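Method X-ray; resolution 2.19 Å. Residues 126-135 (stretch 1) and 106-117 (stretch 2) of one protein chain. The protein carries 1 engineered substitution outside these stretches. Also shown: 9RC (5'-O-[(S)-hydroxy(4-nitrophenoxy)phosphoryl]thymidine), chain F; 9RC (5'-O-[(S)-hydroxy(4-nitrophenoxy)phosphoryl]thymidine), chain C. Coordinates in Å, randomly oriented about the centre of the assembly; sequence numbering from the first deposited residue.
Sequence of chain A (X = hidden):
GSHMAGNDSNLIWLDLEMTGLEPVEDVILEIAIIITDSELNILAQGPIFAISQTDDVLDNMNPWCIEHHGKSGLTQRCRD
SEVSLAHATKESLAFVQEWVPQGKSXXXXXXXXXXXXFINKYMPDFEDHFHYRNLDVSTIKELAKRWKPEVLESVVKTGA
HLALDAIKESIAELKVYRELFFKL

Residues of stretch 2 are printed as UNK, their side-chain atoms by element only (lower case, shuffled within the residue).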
# COMPACT_ATOMS: atom_id res chain seq x y z
N PHE A 126 -16.89 2.85 -4.13
CA PHE A 126 -15.84 2.99 -5.14
C PHE A 126 -14.69 2.01 -4.85
O PHE A 126 -14.23 1.33 -5.78
CB PHE A 126 -15.45 4.43 -5.21
CG PHE A 126 -14.40 4.73 -6.20
CD1 PHE A 126 -14.61 4.50 -7.55
CD2 PHE A 126 -13.19 5.26 -5.79
CE1 PHE A 126 -13.64 4.80 -8.49
CE2 PHE A 126 -12.22 5.58 -6.73
CZ PHE A 126 -12.44 5.35 -8.08
N GLU A 127 -14.31 1.82 -3.59
CA GLU A 127 -13.21 0.89 -3.27
C GLU A 127 -13.52 -0.53 -3.75
O GLU A 127 -12.58 -1.31 -4.09
CB GLU A 127 -12.86 0.84 -1.77
CG GLU A 127 -11.41 0.38 -1.55
CD GLU A 127 -11.12 -0.19 -0.19
OE1 GLU A 127 -9.96 -0.66 -0.00
OE2 GLU A 127 -12.03 -0.16 0.69
N ASP A 128 -14.80 -0.90 -3.76
CA ASP A 128 -15.18 -2.28 -4.09
C ASP A 128 -14.95 -2.61 -5.56
O ASP A 128 -14.90 -3.77 -5.92
CB ASP A 128 -16.61 -2.61 -3.70
CG ASP A 128 -16.84 -2.56 -2.17
OD1 ASP A 128 -15.90 -2.89 -1.39
OD2 ASP A 128 -17.98 -2.24 -1.77
N HIS A 129 -14.81 -1.61 -6.41
CA HIS A 129 -14.53 -1.88 -7.79
C HIS A 129 -13.08 -2.42 -8.05
O HIS A 129 -12.82 -3.01 -9.08
CB HIS A 129 -14.82 -0.69 -8.66
CG HIS A 129 -14.90 -1.04 -10.10
ND1 HIS A 129 -15.99 -1.71 -10.63
CD2 HIS A 129 -13.99 -0.92 -11.11
CE1 HIS A 129 -15.76 -1.94 -11.92
NE2 HIS A 129 -14.56 -1.47 -12.23
N PHE A 130 -12.17 -2.19 -7.11
CA PHE A 130 -10.80 -2.49 -7.26
C PHE A 130 -10.53 -3.87 -6.76
O PHE A 130 -11.15 -4.34 -5.80
CB PHE A 130 -9.91 -1.47 -6.48
CG PHE A 130 -10.02 -0.07 -6.98
CD1 PHE A 130 -11.11 0.72 -6.63
CD2 PHE A 130 -9.04 0.46 -7.78
CE1 PHE A 130 -11.24 2.02 -7.10
CE2 PHE A 130 -9.13 1.76 -8.23
CZ PHE A 130 -10.22 2.56 -7.89
N HIS A 131 -9.56 -4.51 -7.37
CA HIS A 131 -8.84 -5.60 -6.72
C HIS A 131 -8.26 -5.15 -5.38
O HIS A 131 -7.95 -3.96 -5.19
CB HIS A 131 -7.65 -5.98 -7.61
CG HIS A 131 -7.08 -7.33 -7.33
ND1 HIS A 131 -6.33 -7.61 -6.22
CD2 HIS A 131 -7.06 -8.45 -8.09
CE1 HIS A 131 -5.94 -8.87 -6.26
NE2 HIS A 131 -6.35 -9.39 -7.39
N TYR A 132 -8.03 -6.09 -4.48
CA TYR A 132 -7.52 -5.74 -3.17
C TYR A 132 -6.04 -5.24 -3.16
O TYR A 132 -5.66 -4.57 -2.21
CB TYR A 132 -7.73 -6.87 -2.11
CG TYR A 132 -6.88 -8.07 -2.31
CD1 TYR A 132 -5.59 -8.16 -1.79
CD2 TYR A 132 -7.35 -9.13 -3.05
CE1 TYR A 132 -4.81 -9.27 -2.01
CE2 TYR A 132 -6.59 -10.25 -3.27
CZ TYR A 132 -5.32 -10.31 -2.75
OH TYR A 132 -4.58 -11.43 -3.01
N ARG A 133 -5.25 -5.56 -4.17
CA ARG A 133 -3.85 -5.13 -4.27
C ARG A 133 -3.65 -3.64 -4.67
O ARG A 133 -4.53 -2.97 -5.25
CB ARG A 133 -3.14 -6.01 -5.31
CG ARG A 133 -2.97 -7.39 -4.78
CD ARG A 133 -2.15 -8.24 -5.67
NE ARG A 133 -2.06 -9.58 -5.14
CZ ARG A 133 -2.07 -10.70 -5.89
NH1 ARG A 133 -2.18 -10.61 -7.21
NH2 ARG A 133 -1.97 -11.91 -5.32
N ASN A 134 -2.47 -3.12 -4.36
CA ASN A 134 -2.08 -1.81 -4.82
C ASN A 134 -0.96 -2.00 -5.82
O ASN A 134 -0.18 -2.94 -5.73
CB ASN A 134 -1.64 -0.97 -3.65
CG ASN A 134 -2.74 -0.78 -2.64
OD1 ASN A 134 -3.89 -0.63 -3.02
ND2 ASN A 134 -2.39 -0.76 -1.33
N LEU A 135 -0.90 -1.09 -6.76
CA LEU A 135 0.23 -0.95 -7.63
C LEU A 135 0.90 0.40 -7.27
O LEU A 135 0.48 1.46 -7.66
CB LEU A 135 -0.20 -1.07 -9.05
CG LEU A 135 0.94 -1.22 -10.04
CD1 LEU A 135 0.37 -1.48 -11.41
CD2 LEU A 135 1.84 0.01 -10.10
N UNK A 106 -5.69 -3.42 -9.59
CA UNK A 106 -5.26 -2.78 -8.35
C UNK A 106 -5.46 -1.26 -8.45
O UNK A 106 -5.73 -0.74 -9.49
c UNK A 106 -3.33 -3.23 -9.70
c UNK A 106 -3.78 -3.11 -8.25
c UNK A 106 -4.54 -3.81 -10.43
N UNK A 107 -5.43 -0.60 -7.31
CA UNK A 107 -5.35 0.83 -7.21
C UNK A 107 -3.91 1.26 -7.44
O UNK A 107 -3.05 0.79 -6.74
s UNK A 107 -6.84 3.12 -4.12
c UNK A 107 -5.84 1.22 -5.83
c UNK A 107 -6.31 2.63 -5.76
c UNK A 107 -8.43 2.28 -3.99
N UNK A 108 -3.68 2.20 -8.36
CA UNK A 108 -2.37 2.56 -8.90
C UNK A 108 -1.96 3.98 -8.65
O UNK A 108 -2.77 4.88 -8.65
c UNK A 108 -2.26 2.34 -10.44
s UNK A 108 -2.75 0.71 -11.01
N UNK A 109 -0.70 4.14 -8.29
CA UNK A 109 -0.09 5.46 -7.99
C UNK A 109 1.04 5.45 -7.03
O UNK A 109 1.53 4.42 -6.62
N UNK A 110 1.48 6.63 -6.63
CA UNK A 110 2.62 6.70 -5.71
C UNK A 110 2.04 6.67 -4.30
O UNK A 110 1.15 7.43 -4.02
n UNK A 110 5.54 7.50 -6.88
c UNK A 110 4.33 7.98 -7.11
c UNK A 110 3.38 8.02 -5.91
o UNK A 110 4.00 8.45 -8.19
N UNK A 111 2.58 5.86 -3.40
CA UNK A 111 2.09 5.74 -2.01
C UNK A 111 0.56 5.69 -2.00
O UNK A 111 -0.15 6.33 -1.18
c UNK A 111 2.66 6.85 -1.11
o UNK A 111 3.99 6.54 -0.77
N UNK A 112 0.07 4.84 -2.90
CA UNK A 112 -1.36 4.73 -3.16
C UNK A 112 -2.17 4.14 -1.97
O UNK A 112 -3.37 4.42 -1.85
c UNK A 112 -1.29 2.46 -4.25
c UNK A 112 -1.58 3.95 -4.48
c UNK A 112 -3.00 4.07 -5.02
c UNK A 112 -3.44 5.46 -5.40
N UNK A 113 -1.52 3.34 -1.14
CA UNK A 113 -2.06 2.77 0.12
C UNK A 113 -2.62 3.90 0.97
O UNK A 113 -3.72 3.78 1.60
N UNK A 114 -1.92 5.03 0.99
CA UNK A 114 -2.37 6.13 1.80
C UNK A 114 -3.69 6.62 1.31
O UNK A 114 -4.61 6.86 2.11
n UNK A 114 -2.55 9.37 4.67
c UNK A 114 -2.02 8.36 4.08
c UNK A 114 -1.36 7.26 1.83
o UNK A 114 -1.66 7.36 4.70
c UNK A 114 -1.82 8.52 2.56
N UNK A 115 -3.82 6.80 -0.01
CA UNK A 115 -5.12 7.23 -0.58
C UNK A 115 -6.22 6.19 -0.30
O UNK A 115 -7.35 6.55 -0.11
c UNK A 115 -3.98 8.41 -2.57
o UNK A 115 -2.78 8.14 -2.35
o UNK A 115 -4.34 9.40 -3.27
c UNK A 115 -5.07 7.43 -2.10
N UNK A 116 -5.87 4.90 -0.31
CA UNK A 116 -6.86 3.85 -0.19
C UNK A 116 -7.48 3.84 1.20
O UNK A 116 -8.62 3.42 1.36
c UNK A 116 -7.02 1.25 -0.35
n UNK A 116 -7.46 -0.73 -1.62
c UNK A 116 -7.50 -1.47 -2.70
c UNK A 116 -6.39 0.14 -1.19
c UNK A 116 -6.20 2.51 -0.54
n UNK A 116 -6.50 -1.57 -3.55
n UNK A 116 -8.58 -2.20 -2.87
N UNK A 117 -6.74 4.32 2.17
CA UNK A 117 -7.29 4.58 3.51
C UNK A 117 -8.49 5.53 3.53
O UNK A 117 -9.47 5.30 4.26
n UNK A 117 -4.30 5.28 6.97
n UNK A 117 -2.81 7.05 7.24
c UNK A 117 -4.02 5.06 5.53
c UNK A 117 -5.12 4.27 4.81
n UNK A 117 -4.04 6.27 9.02
c UNK A 117 -6.23 5.19 4.42
c UNK A 117 -3.71 6.19 7.74
OAJ 9RC F . -6.62 -7.34 2.06
CAE 9RC F . -7.05 -8.37 1.53
NAI 9RC F . -8.33 -8.39 0.96
CAL 9RC F . -8.79 -9.55 0.33
OAS 9RC F . -9.92 -9.50 -0.16
CAT 9RC F . -7.98 -10.71 0.26
CAU 9RC F . -8.46 -11.88 -0.39
CAF 9RC F . -6.71 -10.69 0.85
NAB 9RC F . -6.28 -9.49 1.51
CAA 9RC F . -4.92 -9.37 2.11
OAC 9RC F . -4.15 -9.79 0.99
CAD 9RC F . -4.62 -10.30 3.27
CAH 9RC F . -3.46 -11.15 2.76
OAK 9RC F . -2.34 -11.27 3.68
CAG 9RC F . -3.00 -10.36 1.54
CAR 9RC F . -2.47 -11.31 0.49
OAQ 9RC F . -1.52 -10.56 -0.23
PAP 9RC F . -1.24 -10.91 -1.77
OAO 9RC F . -0.79 -9.63 -2.64
OAN 9RC F . -2.45 -11.41 -2.45
OAM 9RC F . -0.48 -12.13 -1.87
CAV 9RC F . 0.60 -12.69 -1.37
CAW 9RC F . 0.89 -12.87 -0.01
CAY 9RC F . 2.10 -13.53 0.28
CBA 9RC F . 2.92 -14.02 -0.78
NBB 9RC F . 4.08 -14.61 -0.56
OBD 9RC F . 4.48 -14.99 1.07
OBC 9RC F . 5.15 -14.75 -2.07
CAZ 9RC F . 2.57 -13.84 -2.13
CAX 9RC F . 1.40 -13.20 -2.41
OAJ 9RC C . 1.48 9.54 3.64
CAE 9RC C . 2.41 10.33 3.84
NAI 9RC C . 2.95 10.42 5.12
CAL 9RC C . 4.01 11.30 5.37
OAS 9RC C . 4.46 11.34 6.53
CAT 9RC C . 4.54 12.08 4.34
CAU 9RC C . 5.61 12.96 4.55
CAF 9RC C . 3.97 11.98 3.08
NAB 9RC C . 2.90 11.09 2.86
CAA 9RC C . 2.26 10.96 1.54
OAC 9RC C . 3.09 10.31 0.62
CAD 9RC C . 2.04 12.33 0.95
CAH 9RC C . 1.73 11.97 -0.45
OAK 9RC C . 0.34 11.80 -0.53
CAG 9RC C . 2.46 10.65 -0.62
CAR 9RC C . 3.57 10.86 -1.59
OAQ 9RC C . 4.33 9.66 -1.58
PAP 9RC C . 5.62 9.57 -2.48
OAO 9RC C . 6.04 8.02 -2.39
OAN 9RC C . 6.67 10.33 -1.76
OAM 9RC C . 5.05 10.16 -3.81
CAV 9RC C . 5.45 10.50 -5.10
CAW 9RC C . 4.46 11.00 -6.02
CAY 9RC C . 4.80 11.32 -7.39
CBA 9RC C . 6.14 11.16 -7.85
NBB 9RC C . 6.62 11.41 -9.13
OBD 9RC C . 8.03 12.19 -9.39
OBC 9RC C . 5.96 10.86 -10.20
CAZ 9RC C . 7.06 10.67 -6.92
CAX 9RC C . 6.76 10.33 -5.58

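Position 106 carries three carbons that close a ring onto its own backbone N. One ring carbon, CB, lies 3.1 Å from Arg133 O, and another is 3.9 Å from Leu135 CB; the closed ring identifies Pro106. At position 107 an unbranched chain of two carbons, a sulfur and a terminal carbon lays that last carbon over the face of the Phe130 ring, 4.0 Å from its centroid and 6° off the normal; this is Met107, and its CE makes a CH-pi contact, while CB packs 3.8 Å from Phe130 CD2. Position 108 has one carbon followed by sulfur, with the sulfur 3.7 Å from Leu135 CB: Cys108.

Position 109 has no side-chain atoms and is Gly109. Its phi/psi of 152/-172 would jam a CB against the preceding carbonyl, so the backbone itself calls for glycine. At 110, two carbons, the second bearing one O and one N, give Asn110, which points away from stretch 1. Position 111 has one carbon and one oxygen, Ser111; its OG donates a hydrogen bond to OAO of the chain C 9RC at 3.0 Å.

At position 112, four carbons fork at the first, one arm two carbons long, and the short arm lies 3.5 Å from Asn134 CB: Ile112. Position 113 is bare, Gly113, with its CA 3.8 Å from Asn134 ND2. Position 114 shows three carbons, the last carrying O and N, and touches nothing on stretch 1: Gln114. Position 115, two carbons with two oxygens on the second, is Asp115, likewise out of reach.

At 116, three carbons, a nitrogen and a carbon bearing two more nitrogens extend toward stretch 1 among Glu127, His131 and Asn134; this is Arg116. Position 117 repeats that composition but points away. It is Arg117, whose NH1 donates to Gln114 OE1 at 2.8 Å.

The contact combines a short parallel strand pairing with one arginine reaching from the helix. Met107 N donates to Arg133 O (3.3 Å), Leu135 N to Met107 O (2.9 Å) and Gly109 N to Leu135 O (3.0 Å), fixing the register of Asn134 with Met107 and Leu135 with Cys108. The Arg116 guanidinium then ties together three parts of stretch 1, the helix at Glu127, the segment at His131 and the strand at Asn134: NE forms a salt bridge with Glu127 OE1 (3.0 Å), NH1 donates to Asn134 OD1 (2.8 Å), and both NH1 and NH2 donate to His131 O (3.2 and 3.0 Å). Its charge is thus met by one carboxylate and by carbonyl oxygens, while Met107 and Phe130 supply apolar packing alongside.

Stretch 2, residues 106-117: PMCGNSIGQDRR
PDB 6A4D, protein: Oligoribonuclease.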